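Local coordinates for invasion protein InvA (Salmonella enterica, PDB 2X49) that forms part of the type III secretion export apparatus of the inner membrane and takes part in invasion of intestinal epithelial cells, at residues A[171-184]-A[205-219]. Numbering follows the deposited sequence.
Sequences HATVQRISEVLQRL and APREKDVINLVEHIR
Pro-206 lays its CG over the centre of one face of the His-171 ring, nearly along the ring normal and 3.7 Å from the centroid, a CH-pi contact. At the ring edge, in plane, His-171 ND1 and a water lie 2.6 Å apart, and the water accepts a bond from Lys-209 NZ; the same ammonium donates to Ala-205 O at 2.9 Å and weakly to His-171 O. The guanidinium of Arg-176 has one face covered by Val-211. Near the edge of this group, NH1 gives a 2.8 Å bond to Lys-209 O, reaching it from above the carbonyl plane, and a second bond to a water held by Glu-208 O. Bends at chi2 (54°) and chi3 (49°) fold the Arg-176 chain round to this carbonyl, while NE gives Glu-179 OE1 a weak, 3.5 Å hydrogen bond as part of a salt bridge. The third flat group, Arg-183, takes Ile-212 CD1 over one face, 3.4 Å from NH1 and offset toward the rim.

Helices 174-184 and 211-219 cross at -61°, their segment axes 9.8 Å apart. Val-180 CG2 meets Leu-214 CD2 at 3.8 Å. Leu-184 CD2 lies against Val-215 CG1, the side chains running in opposite senses, and rests on CG of Arg-219, whose NE pairs with Glu-320.

In this cytoplasmic C-terminal domain, Arg-176 and Lys-209 thus bond carbonyls beside an apolar crossing, joining the segments where Asp-210, held by Ser-259, caps helix 211-219.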
ATOM      1  N   HIS A 171      12.586   3.611 -26.439  1.00 16.23           N
ATOM      2  CA  HIS A 171      11.406   4.479 -26.205  1.00 16.75           C
ATOM      3  C   HIS A 171      11.292   5.124 -24.823  1.00 17.40           C
ATOM      4  O   HIS A 171      10.502   6.037 -24.605  1.00 18.61           O
ATOM      5  CB  HIS A 171      10.092   3.755 -26.573  1.00 15.48           C
ATOM      6  CG  HIS A 171      10.037   3.380 -28.006  1.00 16.90           C
ATOM      7  ND1 HIS A 171       9.807   4.313 -28.993  1.00 13.99           N
ATOM      8  CD2 HIS A 171      10.245   2.198 -28.644  1.00 17.97           C
ATOM      9  CE1 HIS A 171       9.881   3.722 -30.175  1.00 15.76           C
ATOM     10  NE2 HIS A 171      10.116   2.438 -29.994  1.00 17.19           N
ATOM     11  N   ALA A 172      12.064   4.594 -23.904  1.00 19.06           N
ATOM     12  CA  ALA A 172      12.131   5.082 -22.513  1.00 19.34           C
ATOM     13  C   ALA A 172      13.539   4.931 -21.983  1.00 20.07           C
ATOM     14  O   ALA A 172      14.184   3.913 -22.214  1.00 21.32           O
ATOM     15  CB  ALA A 172      11.133   4.301 -21.612  1.00 18.48           C
ATOM     16  N   THR A 173      14.028   5.959 -21.297  1.00 18.87           N
ATOM     17  CA  THR A 173      15.329   5.887 -20.638  1.00 18.62           C
ATOM     18  C   THR A 173      15.231   5.160 -19.322  1.00 18.07           C
ATOM     19  O   THR A 173      14.135   4.995 -18.776  1.00 18.06           O
ATOM     20  CB  THR A 173      15.909   7.259 -20.306  1.00 18.18           C
ATOM     21  OG1 THR A 173      14.995   7.932 -19.441  1.00 18.80           O
ATOM     22  CG2 THR A 173      16.112   8.122 -21.615  1.00 18.36           C
ATOM     23  N   VAL A 174      16.398   4.774 -18.816  1.00 18.39           N
ATOM     24  CA  VAL A 174      16.492   4.076 -17.517  1.00 18.69           C
ATOM     25  C   VAL A 174      15.821   4.915 -16.419  1.00 18.03           C
ATOM     26  O   VAL A 174      15.085   4.427 -15.561  1.00 16.82           O
ATOM     27  CB  VAL A 174      17.945   3.743 -17.115  1.00 19.45           C
ATOM     28  CG1 VAL A 174      17.965   3.217 -15.704  1.00 18.14           C
ATOM     29  CG2 VAL A 174      18.572   2.725 -18.079  1.00 20.65           C
ATOM     30  N   GLN A 175      16.042   6.208 -16.511  1.00 16.89           N
ATOM     31  CA  GLN A 175      15.441   7.147 -15.556  1.00 16.71           C
ATOM     32  C   GLN A 175      13.924   7.114 -15.587  1.00 15.28           C
ATOM     33  O   GLN A 175      13.234   7.136 -14.552  1.00 13.90           O
ATOM     34  CB  GLN A 175      15.916   8.578 -15.825  1.00 17.03           C
ATOM     35  CG  GLN A 175      15.300   9.583 -14.882  1.00 23.10           C
ATOM     36  CD  GLN A 175      15.699   9.353 -13.422  1.00 28.57           C
ATOM     37  OE1 GLN A 175      14.813   8.712 -12.639  1.00 33.99           O
ATOM     38  NE2 GLN A 175      16.779   9.765 -12.998  1.00 33.03           N
ATOM     39  N   ARG A 176      13.397   7.056 -16.792  1.00 15.28           N
ATOM     40  CA  ARG A 176      11.943   7.030 -17.000  1.00 15.22           C
ATOM     41  C   ARG A 176      11.347   5.723 -16.495  1.00 15.22           C
ATOM     42  O   ARG A 176      10.342   5.715 -15.812  1.00 14.85           O
ATOM     43  CB  ARG A 176      11.600   7.267 -18.493  1.00 14.85           C
ATOM     44  CG  ARG A 176      10.191   7.105 -18.843  1.00 16.02           C
ATOM     45  CD  ARG A 176       9.232   7.893 -18.047  1.00 17.88           C
ATOM     46  NE  ARG A 176       9.569   9.291 -17.908  1.00 22.15           N
ATOM     47  CZ  ARG A 176       9.129  10.259 -18.692  1.00 27.03           C
ATOM     48  NH1 ARG A 176       8.325   9.989 -19.706  1.00 30.93           N
ATOM     49  NH2 ARG A 176       9.497  11.500 -18.449  1.00 26.00           N
ATOM     50  N   ILE A 177      12.056   4.642 -16.769  1.00 15.30           N
ATOM     51  CA  ILE A 177      11.609   3.326 -16.286  1.00 14.84           C
ATOM     52  C   ILE A 177      11.579   3.340 -14.735  1.00 14.72           C
ATOM     53  O   ILE A 177      10.623   2.854 -14.098  1.00 14.12           O
ATOM     54  CB  ILE A 177      12.445   2.195 -16.822  1.00 14.54           C
ATOM     55  CG1 ILE A 177      12.264   2.095 -18.361  1.00 15.07           C
ATOM     56  CG2 ILE A 177      12.010   0.885 -16.089  1.00 14.84           C
ATOM     57  CD1 ILE A 177      13.371   1.217 -19.025  1.00 17.28           C
ATOM     58  N   SER A 178      12.592   3.939 -14.145  1.00 14.58           N
ATOM     59  CA  SER A 178      12.786   3.935 -12.671  1.00 14.92           C
ATOM     60  C   SER A 178      11.622   4.698 -12.060  1.00 14.50           C
ATOM     61  O   SER A 178      10.981   4.276 -11.077  1.00 15.11           O
ATOM     62  CB  SER A 178      14.108   4.542 -12.238  1.00 15.68           C
ATOM     63  OG  SER A 178      14.348   4.374 -10.833  1.00 17.57           O
ATOM     64  N   GLU A 179      11.278   5.800 -12.721  1.00 15.38           N
ATOM     65  CA  GLU A 179      10.133   6.604 -12.305  1.00 16.83           C
ATOM     66  C   GLU A 179       8.811   5.865 -12.315  1.00 16.38           C
ATOM     67  O   GLU A 179       8.003   5.923 -11.375  1.00 16.77           O
ATOM     68  CB  GLU A 179      10.019   7.921 -13.090  1.00 17.71           C
ATOM     69  CG  GLU A 179      11.092   8.851 -12.731  1.00 23.43           C
ATOM     70  CD  GLU A 179      11.252  10.005 -13.698  1.00 31.14           C
ATOM     71  OE1 GLU A 179      10.460  10.105 -14.665  1.00 36.16           O
ATOM     72  OE2 GLU A 179      12.197  10.813 -13.496  1.00 36.06           O
ATOM     73  N   VAL A 180       8.588   5.125 -13.391  1.00 15.95           N
ATOM     74  CA  VAL A 180       7.404   4.239 -13.525  1.00 15.83           C
ATOM     75  C   VAL A 180       7.327   3.227 -12.355  1.00 15.73           C
ATOM     76  O   VAL A 180       6.331   3.071 -11.634  1.00 16.30           O
ATOM     77  CB  VAL A 180       7.356   3.524 -14.855  1.00 17.45           C
ATOM     78  CG1 VAL A 180       6.276   2.466 -14.862  1.00 17.25           C
ATOM     79  CG2 VAL A 180       7.121   4.557 -15.952  1.00 15.95           C
ATOM     80  N   LEU A 181       8.432   2.597 -12.110  1.00 14.14           N
ATOM     81  CA  LEU A 181       8.500   1.546 -11.064  1.00 14.84           C
ATOM     82  C   LEU A 181       8.224   2.124  -9.673  1.00 14.50           C
ATOM     83  O   LEU A 181       7.499   1.522  -8.863  1.00 14.24           O
ATOM     84  CB  LEU A 181       9.860   0.822 -11.122  1.00 13.83           C
ATOM     85  CG  LEU A 181      10.218  -0.010 -12.384  1.00 15.16           C
ATOM     86  CD1 LEU A 181      11.505  -0.881 -12.240  1.00 17.15           C
ATOM     87  CD2 LEU A 181       9.072  -0.931 -12.768  1.00 20.17           C
ATOM     88  N   GLN A 182       8.859   3.275  -9.360  1.00 13.77           N
ATOM     89  CA  GLN A 182       8.642   3.948  -8.073  1.00 14.11           C
ATOM     90  C   GLN A 182       7.185   4.314  -7.866  1.00 15.09           C
ATOM     91  O   GLN A 182       6.640   4.188  -6.768  1.00 13.51           O
ATOM     92  CB  GLN A 182       9.514   5.221  -7.915  1.00 17.03           C
ATOM     93  CG  GLN A 182      10.938   5.026  -7.689  1.00 20.52           C
ATOM     94  CD  GLN A 182      11.655   6.362  -7.668  1.00 25.01           C
ATOM     95  OE1 GLN A 182      11.291   7.276  -8.421  1.00 30.01           O
ATOM     96  NE2 GLN A 182      12.677   6.500  -6.820  1.00 26.25           N
ATOM     97  N   ARG A 183       6.573   4.782  -8.952  1.00 15.81           N
ATOM     98  CA  ARG A 183       5.181   5.219  -8.884  1.00 16.43           C
ATOM     99  C   ARG A 183       4.230   4.061  -8.689  1.00 17.24           C
ATOM    100  O   ARG A 183       3.219   4.174  -8.009  1.00 17.50           O
ATOM    101  CB  ARG A 183       4.825   6.164 -10.031  1.00 16.15           C
ATOM    102  CG  ARG A 183       5.507   7.538  -9.893  1.00 17.63           C
ATOM    103  CD  ARG A 183       5.376   8.425 -11.150  1.00 20.51           C
ATOM    104  NE  ARG A 183       6.091   9.717 -10.976  1.00 21.70           N
ATOM    105  CZ  ARG A 183       5.625  10.714 -10.240  1.00 25.50           C
ATOM    106  NH1 ARG A 183       4.446  10.615  -9.675  1.00 29.48           N
ATOM    107  NH2 ARG A 183       6.323  11.831 -10.085  1.00 27.99           N
ATOM    108  N   LEU A 184       4.591   2.902  -9.218  1.00 16.41           N
ATOM    109  CA  LEU A 184       3.800   1.653  -9.005  1.00 15.95           C
ATOM    110  C   LEU A 184       3.933   1.219  -7.531  1.00 15.74           C
ATOM    111  O   LEU A 184       2.950   1.099  -6.815  1.00 15.34           O
ATOM    112  CB  LEU A 184       4.230   0.535  -9.945  1.00 16.05           C
ATOM    113  CG  LEU A 184       3.928   0.799 -11.405  1.00 15.17           C
ATOM    114  CD1 LEU A 184       4.611  -0.305 -12.223  1.00 19.07           C
ATOM    115  CD2 LEU A 184       2.403   0.884 -11.603  1.00 17.53           C
ATOM    116  N   ALA A 205       5.082   3.232 -24.076  1.00 15.49           N
ATOM    117  CA  ALA A 205       6.136   4.265 -24.005  1.00 15.24           C
ATOM    118  C   ALA A 205       6.368   4.984 -25.345  1.00 15.41           C
ATOM    119  O   ALA A 205       6.718   6.150 -25.332  1.00 16.73           O
ATOM    120  CB  ALA A 205       7.469   3.691 -23.439  1.00 15.13           C
ATOM    121  N   PRO A 206       6.222   4.285 -26.473  1.00 14.78           N
ATOM    122  CA  PRO A 206       6.429   5.031 -27.725  1.00 14.61           C
ATOM    123  C   PRO A 206       5.515   6.194 -27.899  1.00 15.25           C
ATOM    124  O   PRO A 206       5.851   7.175 -28.567  1.00 16.06           O
ATOM    125  CB  PRO A 206       6.076   4.000 -28.790  1.00 13.73           C
ATOM    126  CG  PRO A 206       6.479   2.693 -28.144  1.00 15.90           C
ATOM    127  CD  PRO A 206       5.979   2.861 -26.748  1.00 15.15           C
ATOM    128  N   ARG A 207       4.318   6.020 -27.390  1.00 16.77           N
ATOM    129  CA  ARG A 207       3.229   6.986 -27.594  1.00 18.10           C
ATOM    130  C   ARG A 207       2.913   7.963 -26.469  1.00 18.52           C
ATOM    131  O   ARG A 207       2.289   8.998 -26.693  1.00 20.03           O
ATOM    132  CB  ARG A 207       1.939   6.247 -27.937  1.00 18.98           C
ATOM    133  CG  ARG A 207       1.988   5.598 -29.278  1.00 19.50           C
ATOM    134  CD  ARG A 207       0.608   5.311 -29.785  1.00 19.13           C
ATOM    135  NE  ARG A 207       0.642   4.371 -30.890  1.00 18.58           N
ATOM    136  CZ  ARG A 207      -0.347   4.187 -31.735  1.00 16.65           C
ATOM    137  NH1 ARG A 207      -1.437   4.936 -31.658  1.00 18.54           N
ATOM    138  NH2 ARG A 207      -0.244   3.284 -32.675  1.00 18.94           N
ATOM    139  N   GLU A 208       3.293   7.610 -25.262  1.00 17.38           N
ATOM    140  CA  GLU A 208       2.981   8.448 -24.090  1.00 18.17           C
ATOM    141  C   GLU A 208       4.247   8.836 -23.354  1.00 17.32           C
ATOM    142  O   GLU A 208       4.911   7.983 -22.756  1.00 19.80           O
ATOM    143  CB  GLU A 208       2.042   7.683 -23.134  1.00 19.05           C
ATOM    144  CG  GLU A 208       1.526   8.570 -21.969  1.00 19.61           C
ATOM    145  CD  GLU A 208       0.972   9.900 -22.415  1.00 22.59           C
ATOM    146  OE1 GLU A 208      -0.178   9.966 -22.949  1.00 28.27           O
ATOM    147  OE2 GLU A 208       1.650  10.924 -22.214  1.00 24.88           O
ATOM    148  N   LYS A 209       4.523  10.140 -23.398  1.00 18.21           N
ATOM    149  CA  LYS A 209       5.792  10.752 -22.900  1.00 19.05           C
ATOM    150  C   LYS A 209       5.625  11.450 -21.558  1.00 19.82           C
ATOM    151  O   LYS A 209       6.593  11.872 -20.928  1.00 21.09           O
ATOM    152  CB  LYS A 209       6.388  11.726 -23.931  1.00 19.02           C
ATOM    153  CG  LYS A 209       6.776  11.095 -25.295  1.00 19.26           C
ATOM    154  CD  LYS A 209       7.615   9.880 -25.134  1.00 19.35           C
ATOM    155  CE  LYS A 209       8.110   9.355 -26.486  1.00 20.90           C
ATOM    156  NZ  LYS A 209       8.633   8.000 -26.437  1.00 18.17           N
ATOM    157  N   ASP A 210       4.384  11.556 -21.126  1.00 19.27           N
ATOM    158  CA  ASP A 210       4.051  12.149 -19.798  1.00 19.52           C
ATOM    159  C   ASP A 210       4.029  11.021 -18.776  1.00 18.81           C
ATOM    160  O   ASP A 210       3.320  10.030 -18.909  1.00 18.36           O
ATOM    161  CB  ASP A 210       2.709  12.865 -19.833  1.00 20.22           C
ATOM    162  CG  ASP A 210       2.276  13.393 -18.473  1.00 23.56           C
ATOM    163  OD1 ASP A 210       2.441  14.619 -18.231  1.00 28.09           O
ATOM    164  OD2 ASP A 210       1.744  12.611 -17.665  1.00 25.37           O
ATOM    165  N   VAL A 211       4.839  11.153 -17.747  1.00 18.04           N
ATOM    166  CA  VAL A 211       5.051  10.007 -16.856  1.00 18.06           C
ATOM    167  C   VAL A 211       3.808   9.568 -16.083  1.00 18.91           C
ATOM    168  O   VAL A 211       3.617   8.386 -15.832  1.00 17.63           O
ATOM    169  CB  VAL A 211       6.234  10.220 -15.865  1.00 17.80           C
ATOM    170  CG1 VAL A 211       5.891  11.223 -14.800  1.00 19.75           C
ATOM    171  CG2 VAL A 211       6.588   8.911 -15.240  1.00 20.02           C
ATOM    172  N   ILE A 212       2.981  10.525 -15.723  1.00 19.66           N
ATOM    173  CA  ILE A 212       1.782  10.220 -14.883  1.00 20.82           C
ATOM    174  C   ILE A 212       0.826   9.394 -15.717  1.00 19.72           C
ATOM    175  O   ILE A 212       0.328   8.327 -15.324  1.00 18.46           O
ATOM    176  CB  ILE A 212       1.087  11.440 -14.394  1.00 21.93           C
ATOM    177  CG1 ILE A 212       2.000  12.184 -13.437  1.00 25.57           C
ATOM    178  CG2 ILE A 212      -0.197  11.101 -13.638  1.00 23.79           C
ATOM    179  CD1 ILE A 212       2.661  11.309 -12.510  1.00 24.80           C
ATOM    180  N   ASN A 213       0.615   9.929 -16.891  1.00 18.96           N
ATOM    181  CA  ASN A 213      -0.271   9.288 -17.855  1.00 19.22           C
ATOM    182  C   ASN A 213       0.243   7.883 -18.160  1.00 18.97           C
ATOM    183  O   ASN A 213      -0.483   6.943 -18.195  1.00 17.95           O
ATOM    184  CB  ASN A 213      -0.421  10.122 -19.140  1.00 19.64           C
ATOM    185  CG  ASN A 213      -1.224  11.386 -18.922  1.00 21.65           C
ATOM    186  OD1 ASN A 213      -1.803  11.591 -17.860  1.00 28.34           O
ATOM    187  ND2 ASN A 213      -1.260  12.249 -19.940  1.00 26.26           N
ATOM    188  N   LEU A 214       1.543   7.770 -18.416  1.00 17.50           N
ATOM    189  CA  LEU A 214       2.160   6.474 -18.739  1.00 17.77           C
ATOM    190  C   LEU A 214       1.910   5.441 -17.635  1.00 18.67           C
ATOM    191  O   LEU A 214       1.600   4.259 -17.897  1.00 17.69           O
ATOM    192  CB  LEU A 214       3.688   6.629 -19.020  1.00 17.58           C
ATOM    193  CG  LEU A 214       4.466   5.363 -19.365  1.00 18.37           C
ATOM    194  CD1 LEU A 214       3.885   4.734 -20.637  1.00 18.76           C
ATOM    195  CD2 LEU A 214       5.994   5.599 -19.450  1.00 19.56           C
ATOM    196  N   VAL A 215       2.117   5.869 -16.402  1.00 17.39           N
ATOM    197  CA  VAL A 215       1.897   4.993 -15.252  1.00 17.39           C
ATOM    198  C   VAL A 215       0.478   4.436 -15.233  1.00 17.92           C
ATOM    199  O   VAL A 215       0.273   3.262 -14.990  1.00 17.04           O
ATOM    200  CB  VAL A 215       2.224   5.659 -13.868  1.00 17.20           C
ATOM    201  CG1 VAL A 215       1.682   4.783 -12.750  1.00 17.46           C
ATOM    202  CG2 VAL A 215       3.710   5.788 -13.740  1.00 17.57           C
ATOM    203  N   GLU A 216      -0.470   5.269 -15.581  1.00 18.27           N
ATOM    204  CA  GLU A 216      -1.863   4.833 -15.567  1.00 18.22           C
ATOM    205  C   GLU A 216      -2.076   3.682 -16.569  1.00 19.53           C
ATOM    206  O   GLU A 216      -2.879   2.746 -16.360  1.00 18.72           O
ATOM    207  CB  GLU A 216      -2.813   6.012 -15.814  1.00 17.72           C
ATOM    208  CG  GLU A 216      -4.165   5.775 -15.245  1.00 20.71           C
ATOM    209  CD  GLU A 216      -4.211   5.658 -13.699  1.00 20.86           C
ATOM    210  OE1 GLU A 216      -3.212   5.979 -12.980  1.00 17.85           O
ATOM    211  OE2 GLU A 216      -5.284   5.268 -13.190  1.00 19.12           O
ATOM    212  N   HIS A 217      -1.432   3.807 -17.730  1.00 17.64           N
ATOM    213  CA  HIS A 217      -1.550   2.777 -18.737  1.00 17.58           C
ATOM    214  C   HIS A 217      -0.910   1.466 -18.286  1.00 17.46           C
ATOM    215  O   HIS A 217      -1.406   0.360 -18.559  1.00 17.54           O
ATOM    216  CB  HIS A 217      -0.986   3.216 -20.097  1.00 17.80           C
ATOM    217  CG  HIS A 217      -1.769   4.305 -20.763  1.00 19.43           C
ATOM    218  ND1 HIS A 217      -3.072   4.139 -21.182  1.00 19.31           N
ATOM    219  CD2 HIS A 217      -1.417   5.562 -21.138  1.00 23.51           C
ATOM    220  CE1 HIS A 217      -3.509   5.258 -21.737  1.00 22.68           C
ATOM    221  NE2 HIS A 217      -2.512   6.129 -21.745  1.00 22.71           N
ATOM    222  N   ILE A 218       0.220   1.612 -17.622  1.00 17.90           N
ATOM    223  CA  ILE A 218       0.967   0.451 -17.103  1.00 17.31           C
ATOM    224  C   ILE A 218       0.110  -0.275 -16.048  1.00 18.31           C
ATOM    225  O   ILE A 218      -0.052  -1.504 -16.054  1.00 18.18           O
ATOM    226  CB  ILE A 218       2.365   0.791 -16.554  1.00 18.43           C
ATOM    227  CG1 ILE A 218       3.234   1.472 -17.632  1.00 18.20           C
ATOM    228  CG2 ILE A 218       3.046  -0.448 -16.015  1.00 17.98           C
ATOM    229  CD1 ILE A 218       3.187   0.810 -18.968  1.00 19.90           C
ATOM    230  N   ARG A 219      -0.503   0.524 -15.199  1.00 18.66           N
ATOM    231  CA  ARG A 219      -1.402  -0.029 -14.139  1.00 17.79           C
ATOM    232  C   ARG A 219      -2.470  -0.839 -14.822  1.00 18.97           C
ATOM    233  O   ARG A 219      -2.859  -1.935 -14.419  1.00 18.55           O
ATOM    234  CB  ARG A 219      -2.048   1.056 -13.296  1.00 17.60           C
ATOM    235  CG  ARG A 219      -1.153   1.690 -12.289  1.00 18.38           C
ATOM    236  CD  ARG A 219      -1.929   2.672 -11.486  1.00 17.19           C
ATOM    237  NE  ARG A 219      -3.027   2.086 -10.711  1.00 17.81           N
ATOM    238  CZ  ARG A 219      -2.946   1.809  -9.406  1.00 17.39           C
ATOM    239  NH1 ARG A 219      -1.817   2.094  -8.720  1.00 18.19           N
ATOM    240  NH2 ARG A 219      -4.001   1.272  -8.781  1.00 17.53           N
TER
HETATM  241  O   HOH W   1       9.569   6.923 -28.924  1.00 18.20           O
HETATM  242  O   HOH W   2       7.385   8.063 -21.457  1.00 28.49           O
HETATM  243  O   HOH W   3       0.613   3.743  -9.279  1.00 14.55           O